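Local coordinates for IPT/TIG domain-containing protein BACOVA_02650 (PDB 5E7H), which is the C-terminal part of a cell-surface polysaccharide-binding protein that probably captures xyloglucan before its transport into the periplasm for degradation, at residues P1-S9 with V19-I27; G174-F185 with R229-N240. All coordinates share one frame; numbering follows the deposited sequence.

Interaction 1. Residues P1-S9 with V19-I27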
loop_
_atom_site.group_PDB
_atom_site.type_symbol
_atom_site.label_atom_id
_atom_site.label_comp_id
_atom_site.label_asym_id
_atom_site.label_seq_id
_atom_site.Cartn_x
_atom_site.Cartn_y
_atom_site.Cartn_z
ATOM N N PRO A 1 -33.036 -3.957 -4.526
ATOM C CA PRO A 1 -31.977 -3.286 -3.759
ATOM C C PRO A 1 -30.598 -3.487 -4.386
ATOM O O PRO A 1 -30.056 -4.589 -4.337
ATOM C CB PRO A 1 -32.069 -3.952 -2.385
ATOM C CG PRO A 1 -32.601 -5.322 -2.675
ATOM C CD PRO A 1 -33.470 -5.217 -3.899
ATOM N N LYS A 2 -30.060 -2.416 -4.966
ATOM C CA LYS A 2 -28.777 -2.433 -5.663
ATOM C C LYS A 2 -27.619 -2.780 -4.733
ATOM O O LYS A 2 -27.633 -2.401 -3.563
ATOM C CB LYS A 2 -28.505 -1.066 -6.295
ATOM C CG LYS A 2 -28.281 -1.084 -7.797
ATOM C CD LYS A 2 -29.584 -1.074 -8.574
ATOM C CE LYS A 2 -30.322 0.252 -8.426
ATOM N NZ LYS A 2 -31.422 0.199 -7.418
ATOM N N PRO A 3 -26.610 -3.501 -5.245
ATOM C CA PRO A 3 -25.394 -3.627 -4.434
ATOM C C PRO A 3 -24.676 -2.291 -4.297
ATOM O O PRO A 3 -24.764 -1.451 -5.190
ATOM C CB PRO A 3 -24.551 -4.628 -5.220
ATOM C CG PRO A 3 -24.975 -4.452 -6.620
ATOM C CD PRO A 3 -26.458 -4.161 -6.553
ATOM N N VAL A 4 -23.973 -2.121 -3.181
ATOM C CA VAL A 4 -23.241 -0.906 -2.876
ATOM C C VAL A 4 -21.853 -1.310 -2.401
ATOM O O VAL A 4 -21.721 -2.302 -1.699
ATOM C CB VAL A 4 -23.950 -0.087 -1.794
ATOM C CG1 VAL A 4 -23.153 1.161 -1.455
ATOM C CG2 VAL A 4 -25.352 0.281 -2.251
ATOM N N VAL A 5 -20.830 -0.552 -2.788
ATOM C CA VAL A 5 -19.471 -0.780 -2.300
ATOM C C VAL A 5 -19.047 0.373 -1.407
ATOM O O VAL A 5 -19.060 1.521 -1.845
ATOM C CB VAL A 5 -18.466 -0.911 -3.453
ATOM C CG1 VAL A 5 -17.045 -1.081 -2.918
ATOM C CG2 VAL A 5 -18.827 -2.078 -4.351
ATOM N N THR A 6 -18.668 0.087 -0.164
ATOM C CA THR A 6 -18.232 1.152 0.743
ATOM C C THR A 6 -16.711 1.206 0.929
ATOM O O THR A 6 -16.172 2.272 1.211
ATOM C CB THR A 6 -18.903 1.017 2.128
ATOM O OG1 THR A 6 -18.658 -0.284 2.668
ATOM C CG2 THR A 6 -20.403 1.237 2.015
ATOM N N ALA A 7 -16.013 0.082 0.776
ATOM C CA ALA A 7 -14.557 0.084 0.885
ATOM C C ALA A 7 -13.950 -1.163 0.243
ATOM O O ALA A 7 -14.599 -2.203 0.161
ATOM C CB ALA A 7 -14.140 0.172 2.330
ATOM N N VAL A 8 -12.720 -1.026 -0.233
ATOM C CA VAL A 8 -11.932 -2.140 -0.747
ATOM C C VAL A 8 -10.632 -2.180 0.051
ATOM O O VAL A 8 -10.054 -1.137 0.360
ATOM C CB VAL A 8 -11.644 -1.997 -2.246
ATOM C CG1 VAL A 8 -10.896 -3.197 -2.774
ATOM C CG2 VAL A 8 -12.953 -1.834 -3.022
ATOM N N SER A 9 -10.180 -3.386 0.397
ATOM C CA SER A 9 -9.046 -3.548 1.302
ATOM C C SER A 9 -7.756 -2.908 0.794
ATOM O O SER A 9 -6.942 -2.391 1.589
ATOM C CB SER A 9 -8.824 -5.043 1.574
ATOM O OG SER A 9 -8.654 -5.758 0.362
ATOM N N VAL A 19 -8.386 -10.211 -1.104
ATOM C CA VAL A 19 -9.038 -8.926 -1.335
ATOM C C VAL A 19 -10.379 -8.968 -0.632
ATOM O O VAL A 19 -11.108 -9.937 -0.776
ATOM C CB VAL A 19 -9.262 -8.666 -2.838
ATOM C CG1 VAL A 19 -9.813 -7.250 -3.074
ATOM C CG2 VAL A 19 -7.973 -8.857 -3.599
ATOM N N THR A 20 -10.687 -7.920 0.127
ATOM C CA THR A 20 -11.950 -7.840 0.850
ATOM C C THR A 20 -12.676 -6.578 0.426
ATOM O O THR A 20 -12.067 -5.521 0.327
ATOM C CB THR A 20 -11.732 -7.836 2.375
ATOM O OG1 THR A 20 -10.985 -8.996 2.754
ATOM C CG2 THR A 20 -13.053 -7.869 3.100
ATOM N N ILE A 21 -13.963 -6.714 0.150
ATOM C CA ILE A 21 -14.811 -5.600 -0.259
ATOM C C ILE A 21 -15.970 -5.509 0.710
ATOM O O ILE A 21 -16.680 -6.466 0.901
ATOM C CB ILE A 21 -15.353 -5.778 -1.678
ATOM C CG1 ILE A 21 -14.196 -5.934 -2.665
ATOM C CG2 ILE A 21 -16.250 -4.594 -2.057
ATOM C CD1 ILE A 21 -14.649 -6.303 -4.063
ATOM N N THR A 22 -16.153 -4.344 1.322
ATOM C CA THR A 22 -17.311 -4.136 2.195
ATOM C C THR A 22 -18.368 -3.309 1.477
ATOM O O THR A 22 -18.063 -2.514 0.585
ATOM C CB THR A 22 -16.923 -3.429 3.496
ATOM O OG1 THR A 22 -16.441 -2.126 3.189
ATOM C CG2 THR A 22 -15.830 -4.185 4.216
ATOM N N GLY A 23 -19.613 -3.487 1.879
ATOM C CA GLY A 23 -20.698 -2.787 1.233
ATOM C C GLY A 23 -22.019 -3.303 1.722
ATOM O O GLY A 23 -22.147 -3.705 2.873
ATOM N N GLN A 24 -22.997 -3.310 0.829
ATOM C CA GLN A 24 -24.342 -3.723 1.190
ATOM C C GLN A 24 -25.000 -4.455 0.036
ATOM O O GLN A 24 -24.717 -4.170 -1.126
ATOM C CB GLN A 24 -25.180 -2.504 1.590
ATOM C CG GLN A 24 -24.744 -1.854 2.894
ATOM C CD GLN A 24 -25.468 -0.553 3.170
ATOM O OE1 GLN A 24 -25.777 0.208 2.251
ATOM N NE2 GLN A 24 -25.743 -0.290 4.442
ATOM N N ASN A 25 -25.886 -5.388 0.381
ATOM C CA ASN A 25 -26.724 -6.089 -0.593
ATOM C C ASN A 25 -25.942 -6.966 -1.568
ATOM O O ASN A 25 -26.300 -7.050 -2.744
ATOM C CB ASN A 25 -27.556 -5.084 -1.386
ATOM C CG ASN A 25 -28.272 -4.099 -0.498
ATOM O OD1 ASN A 25 -28.829 -4.469 0.529
ATOM N ND2 ASN A 25 -28.256 -2.835 -0.886
ATOM N N PHE A 26 -24.877 -7.601 -1.082
ATOM C CA PHE A 26 -24.117 -8.550 -1.885
ATOM C C PHE A 26 -24.872 -9.887 -1.900
ATOM O O PHE A 26 -24.390 -10.912 -1.418
ATOM C CB PHE A 26 -22.685 -8.710 -1.335
ATOM C CG PHE A 26 -21.826 -7.469 -1.443
ATOM C CD1 PHE A 26 -21.960 -6.572 -2.500
ATOM C CD2 PHE A 26 -20.857 -7.210 -0.484
ATOM C CE1 PHE A 26 -21.140 -5.439 -2.586
ATOM C CE2 PHE A 26 -20.031 -6.081 -0.577
ATOM C CZ PHE A 26 -20.183 -5.207 -1.627
ATOM N N ILE A 27 -26.071 -9.846 -2.466
ATOM C CA ILE A 27 -26.991 -10.984 -2.447
ATOM C C ILE A 27 -26.894 -11.757 -3.756
ATOM O O ILE A 27 -27.110 -11.203 -4.830
ATOM C CB ILE A 27 -28.442 -10.507 -2.212
ATOM C CG1 ILE A 27 -28.543 -9.804 -0.855
ATOM C CG2 ILE A 27 -29.424 -11.676 -2.279
ATOM C CD1 ILE A 27 -29.725 -8.867 -0.730
HETATM O O HOH W 1 -28.222 -6.742 -4.941
#
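Val5 and Ile21 meet on the packed side of this antiparallel pair, CG1 of Val5 lying 3.7 Å from CG2 of Ile21. With Val5 CG1 anti to the backbone N (chi1 177°), the other branch, CG2, turns to the rim of the Phe26 ring, where Pro3 CB also sits near the ring plane. Phe26 is the centre of an inverse gamma turn just past strand 19-24; its side chain sets out away from residues 1-9, but the ring comes back to them, CZ 3.3 Å from Val4 O. Gly23 is closely fitted here: its CA lies 3.1 Å from Val4 O in a CA-H...O contact. Val77 of strand 75-78 touches Pro3 and Val5, and Ile54 touches Ile21 and Phe26, so this face belongs to the domain interior.

The other face, with Val4, Ala7, Thr22 and Gln24, is looser and more polar. Between Val5 and Ala7 the register slips by one residue. Thr22 O takes Thr6 N at 2.8 Å and, weakly, Ala7 N, while the Thr6 and Thr22 side chains cross at about a right angle; in one of the two conformers modelled for Thr6, its OG1 hydrogen-bonds Thr22 OG1 at 2.9 Å. At one end Ser9 OG, held between its backbone N and carbonyl carbon (chi1 56°), accepts an almost straight bond from Thr20 N (3.0 Å, 176°). At the other, solvent-facing end, Asn25 ND2 reaches Lys2 O at 2.8 Å, tilted out of the carbonyl plane, and a water donates to both Pro1 O and Asn25 O. Thr6 and Ala7 opposite Thr22 form a classic beta bulge in the opening hairpin of an IPT/TIG domain, an immunoglobulin-like fold.

Interaction 2. Residues G174-F185 with R229-N240. With NA (sodium ion), chain J; FMT (formic acid), chain B.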
loop_
_atom_site.group_PDB
_atom_site.type_symbol
_atom_site.label_atom_id
_atom_site.label_comp_id
_atom_site.label_asym_id
_atom_site.label_seq_id
_atom_site.Cartn_x
_atom_site.Cartn_y
_atom_site.Cartn_z
ATOM N N GLY A 174 8.325 -0.397 20.382
ATOM C CA GLY A 174 9.528 0.424 20.401
ATOM C C GLY A 174 9.848 0.939 19.010
ATOM O O GLY A 174 9.843 2.148 18.776
ATOM N N PRO A 175 10.117 0.022 18.071
ATOM C CA PRO A 175 10.555 0.474 16.748
ATOM C C PRO A 175 9.506 1.307 16.018
ATOM O O PRO A 175 8.302 1.064 16.168
ATOM C CB PRO A 175 10.852 -0.837 16.023
ATOM C CG PRO A 175 11.257 -1.762 17.130
ATOM C CD PRO A 175 10.354 -1.416 18.265
ATOM N N VAL A 176 9.981 2.297 15.273
ATOM C CA VAL A 176 9.118 3.155 14.448
ATOM C C VAL A 176 9.791 3.474 13.128
ATOM O O VAL A 176 11.001 3.296 12.981
ATOM C CB VAL A 176 8.780 4.491 15.148
ATOM C CG1 VAL A 176 7.995 4.264 16.420
ATOM C CG2 VAL A 176 10.060 5.310 15.417
ATOM N N PHE A 177 9.001 3.985 12.186
ATOM C CA PHE A 177 9.481 4.342 10.865
ATOM C C PHE A 177 9.357 5.829 10.597
ATOM O O PHE A 177 8.428 6.494 11.070
ATOM C CB PHE A 177 8.718 3.569 9.786
ATOM C CG PHE A 177 8.987 2.098 9.810
ATOM C CD1 PHE A 177 10.039 1.555 9.081
ATOM C CD2 PHE A 177 8.230 1.250 10.603
ATOM C CE1 PHE A 177 10.322 0.196 9.127
ATOM C CE2 PHE A 177 8.506 -0.118 10.640
ATOM C CZ PHE A 177 9.557 -0.637 9.908
ATOM N N GLN A 178 10.327 6.328 9.845
ATOM C CA GLN A 178 10.296 7.668 9.262
ATOM C C GLN A 178 10.166 7.518 7.756
ATOM O O GLN A 178 10.862 6.711 7.150
ATOM C CB GLN A 178 11.570 8.450 9.620
ATOM C CG GLN A 178 11.679 9.803 8.919
ATOM C CD GLN A 178 12.986 10.491 9.130
ATOM O OE1 GLN A 178 13.959 9.928 9.641
ATOM N NE2 GLN A 178 13.018 11.739 8.725
ATOM N N ILE A 179 9.273 8.295 7.143
ATOM C CA ILE A 179 9.200 8.389 5.682
ATOM C C ILE A 179 9.458 9.855 5.307
ATOM O O ILE A 179 8.775 10.768 5.804
ATOM C CB ILE A 179 7.848 7.924 5.128
ATOM C CG1 ILE A 179 7.589 6.462 5.531
ATOM C CG2 ILE A 179 7.835 8.080 3.609
ATOM C CD1 ILE A 179 6.213 5.898 5.081
ATOM N N ALA A 180 10.462 10.072 4.463
ATOM C CA ALA A 180 10.873 11.418 4.059
ATOM C C ALA A 180 10.928 11.473 2.541
ATOM O O ALA A 180 11.207 10.466 1.891
ATOM C CB ALA A 180 12.212 11.772 4.643
ATOM N N MET A 181 10.664 12.649 1.979
ATOM C CA MET A 181 10.804 12.879 0.548
ATOM C C MET A 181 11.588 14.166 0.276
ATOM O O MET A 181 11.506 15.140 1.032
ATOM C CB MET A 181 9.436 12.967 -0.115
ATOM C CG MET A 181 8.675 11.667 -0.158
ATOM S SD MET A 181 7.039 11.957 -0.837
ATOM C CE MET A 181 6.408 10.294 -0.783
ATOM N N CYS A 182 12.330 14.154 -0.824
ATOM C CA CYS A 182 13.053 15.332 -1.340
ATOM C C CYS A 182 14.053 15.928 -0.355
ATOM O O CYS A 182 14.356 17.128 -0.398
ATOM C CB CYS A 182 12.082 16.422 -1.763
ATOM S SG CYS A 182 10.861 15.880 -2.967
ATOM N N GLU A 183 14.564 15.081 0.526
ATOM C CA GLU A 183 15.489 15.474 1.582
ATOM C C GLU A 183 14.930 16.599 2.449
ATOM O O GLU A 183 15.685 17.332 3.089
ATOM C CB GLU A 183 16.860 15.865 0.995
ATOM C CG GLU A 183 17.587 14.657 0.427
ATOM C CD GLU A 183 19.061 14.890 0.192
ATOM O OE1 GLU A 183 19.629 15.831 0.786
ATOM O OE2 GLU A 183 19.651 14.119 -0.594
ATOM N N ASN A 184 13.606 16.711 2.512
ATOM C CA ASN A 184 12.993 17.691 3.403
ATOM C C ASN A 184 12.641 17.012 4.709
ATOM O O ASN A 184 11.510 16.630 4.953
ATOM C CB ASN A 184 11.756 18.341 2.779
ATOM C CG ASN A 184 11.226 19.476 3.636
ATOM O OD1 ASN A 184 11.797 19.777 4.685
ATOM N ND2 ASN A 184 10.162 20.132 3.190
ATOM N N PHE A 185 13.632 16.845 5.575
ATOM C CA PHE A 185 13.396 16.060 6.780
ATOM C C PHE A 185 12.530 16.801 7.812
ATOM O O PHE A 185 11.881 16.164 8.655
ATOM C CB PHE A 185 14.733 15.630 7.377
ATOM C CG PHE A 185 15.469 14.663 6.497
ATOM C CD1 PHE A 185 15.107 13.332 6.456
ATOM C CD2 PHE A 185 16.492 15.108 5.674
ATOM C CE1 PHE A 185 15.783 12.444 5.622
ATOM C CE2 PHE A 185 17.154 14.233 4.838
ATOM C CZ PHE A 185 16.801 12.910 4.808
ATOM N N ARG A 229 10.951 20.917 -6.146
ATOM C CA ARG A 229 12.071 20.722 -5.219
ATOM C C ARG A 229 13.227 20.053 -5.945
ATOM O O ARG A 229 14.363 20.089 -5.463
ATOM C CB ARG A 229 11.636 19.920 -3.998
ATOM C CG ARG A 229 10.630 20.699 -3.165
ATOM C CD ARG A 229 10.370 20.114 -1.791
ATOM N NE ARG A 229 11.319 20.581 -0.799
ATOM C CZ ARG A 229 11.083 21.491 0.145
ATOM N NH1 ARG A 229 9.901 22.092 0.300
ATOM N NH2 ARG A 229 12.057 21.782 0.964
ATOM N N ASN A 230 12.942 19.458 -7.101
ATOM C CA ASN A 230 13.956 18.881 -7.993
ATOM C C ASN A 230 14.838 17.838 -7.262
ATOM O O ASN A 230 16.089 17.867 -7.304
ATOM C CB ASN A 230 14.784 19.994 -8.612
ATOM C CG ASN A 230 13.934 20.957 -9.463
ATOM O OD1 ASN A 230 12.874 20.561 -9.966
ATOM N ND2 ASN A 230 14.386 22.188 -9.621
ATOM N N SER A 231 14.155 16.929 -6.587
ATOM C CA SER A 231 14.788 15.823 -5.869
ATOM C C SER A 231 13.937 14.586 -6.006
ATOM O O SER A 231 12.718 14.659 -5.840
ATOM C CB SER A 231 14.952 16.153 -4.400
ATOM O OG SER A 231 15.385 14.993 -3.683
ATOM N N THR A 232 14.552 13.457 -6.334
ATOM C CA THR A 232 13.793 12.213 -6.397
ATOM C C THR A 232 13.956 11.353 -5.148
ATOM O O THR A 232 13.533 10.204 -5.135
ATOM C CB THR A 232 14.159 11.398 -7.629
ATOM O OG1 THR A 232 15.566 11.355 -7.773
ATOM C CG2 THR A 232 13.571 12.049 -8.886
ATOM N N HIS A 233 14.493 11.928 -4.074
ATOM C CA HIS A 233 14.616 11.185 -2.818
ATOM C C HIS A 233 13.291 10.754 -2.216
ATOM O O HIS A 233 12.391 11.557 -2.015
ATOM C CB HIS A 233 15.362 12.038 -1.795
ATOM C CG HIS A 233 15.338 11.493 -0.405
ATOM N ND1 HIS A 233 14.796 12.183 0.657
ATOM C CD2 HIS A 233 15.829 10.339 0.107
ATOM C CE1 HIS A 233 14.949 11.477 1.760
ATOM N NE2 HIS A 233 15.568 10.350 1.453
ATOM N N ILE A 234 13.208 9.463 -1.890
ATOM C CA ILE A 234 12.247 8.967 -0.906
ATOM C C ILE A 234 13.055 8.058 0.002
ATOM O O ILE A 234 13.847 7.246 -0.476
ATOM C CB ILE A 234 11.032 8.242 -1.547
ATOM C CG1 ILE A 234 10.084 7.732 -0.471
ATOM C CG2 ILE A 234 11.490 7.101 -2.462
ATOM C CD1 ILE A 234 8.775 7.183 -1.012
ATOM N N GLY A 235 12.837 8.194 1.306
ATOM C CA GLY A 235 13.600 7.433 2.289
ATOM C C GLY A 235 12.673 6.812 3.307
ATOM O O GLY A 235 11.706 7.435 3.744
ATOM N N VAL A 236 12.961 5.565 3.661
ATOM C CA VAL A 236 12.247 4.830 4.704
ATOM C C VAL A 236 13.289 4.429 5.751
ATOM O O VAL A 236 14.259 3.734 5.446
ATOM C CB VAL A 236 11.523 3.594 4.140
ATOM C CG1 VAL A 236 10.862 2.775 5.245
ATOM C CG2 VAL A 236 10.489 4.017 3.081
ATOM N N TYR A 237 13.110 4.892 6.982
ATOM C CA TYR A 237 14.143 4.738 8.013
ATOM C C TYR A 237 13.541 4.131 9.264
ATOM O O TYR A 237 12.554 4.639 9.783
ATOM C CB TYR A 237 14.785 6.079 8.382
ATOM C CG TYR A 237 15.267 6.914 7.222
ATOM C CD1 TYR A 237 14.369 7.685 6.487
ATOM C CD2 TYR A 237 16.611 6.959 6.880
ATOM C CE1 TYR A 237 14.794 8.457 5.448
ATOM C CE2 TYR A 237 17.048 7.726 5.826
ATOM C CZ TYR A 237 16.130 8.480 5.118
ATOM O OH TYR A 237 16.553 9.254 4.058
ATOM N N ALA A 238 14.161 3.073 9.777
ATOM C CA ALA A 238 13.676 2.433 10.997
ATOM C C ALA A 238 14.614 2.748 12.161
ATOM O O ALA A 238 15.830 2.666 12.026
ATOM C CB ALA A 238 13.566 0.913 10.808
ATOM N N THR A 239 14.038 3.084 13.310
ATOM C CA THR A 239 14.791 3.320 14.539
ATOM C C THR A 239 14.052 2.647 15.687
ATOM O O THR A 239 12.939 2.125 15.503
ATOM C CB THR A 239 14.950 4.809 14.856
ATOM O OG1 THR A 239 13.658 5.429 14.921
ATOM C CG2 THR A 239 15.810 5.503 13.816
ATOM N N ASN A 240 14.659 2.678 16.868
ATOM C CA ASN A 240 14.007 2.146 18.047
ATOM C C ASN A 240 14.164 3.049 19.258
ATOM O O ASN A 240 15.085 2.864 20.084
ATOM C CB ASN A 240 14.545 0.756 18.389
ATOM C CG ASN A 240 13.833 0.158 19.569
ATOM O OD1 ASN A 240 12.753 0.622 19.941
ATOM N ND2 ASN A 240 14.426 -0.865 20.177
HETATM NA NA NA J . 11.963 18.153 -10.787
HETATM C C FMT B . 12.046 24.684 2.285
HETATM O O1 FMT B . 10.932 24.271 2.711
HETATM O O2 FMT B . 13.004 23.868 2.174
HETATM O O HOH W 2 13.983 19.630 -0.735
HETATM O O HOH W 3 18.000 15.258 -3.428
#
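His233 and Glu183 join by a side-chain-to-backbone bond: Glu183 N donates to His233 ND1 at 2.9 Å, lying 21° out of the ring plane. A chi1 of 170°, placing CG opposite the backbone N, carries the imidazole across to the type I' turn Met181-Asn184, and its NE2 pairs with Tyr237 OH at 3.0 Å, so both ring nitrogens are engaged. Backbone ladder bonds run from Val176-Thr239 to Cys182-His233.

Aromatic and apolar contacts divide between the faces. Phe185 crosses Tyr237 at about a right angle and presents its edge to the hydroxyl, CE1 to OH 3.6 Å, while Tyr140 meets the His233 ring. On the other face Phe177 CE1 rests 3.7 Å from Ala238 CB, and Met181 CE lies beside Ile234 CD1 (3.9 Å), facing strands 160-168 and 246-259.

Charged and polar groups gather at the turn end. Asn184 ND2 lies over one face of the Arg229 guanidinium, whose NH1 forms a salt bridge with Asp220; a formic acid is weakly bound at the edge. Asn230 OD1 binds sodium at 2.7 Å. The pairing is an antiparallel one within the five-stranded sheet of the xyloglucan-binding domain, consistent with a beta-sandwich.

In the fold
Interaction 1 and interaction 2 lie in different domains, on opposite sides of the chain's centre: their centres are 36 Å apart, and their nearest atoms are about 16 Å apart without touching. Interaction 1 pairs strands at the edge of a four-stranded sheet in the IPT/TIG domain; interaction 2 pairs inner strands in the xyloglucan-binding domain that follows it. Phe198, from the xyloglucan-binding part of the chain, packs on Thr20 and Thr22, so the two domains touch at interaction 1. A sodium ion bound by Leu227 and Asn230 marks the end of interaction 2, whereas the second, held by Asn92, Asn119, Thr121 and Asp253, is about 13 Å from the Ile234 side chain.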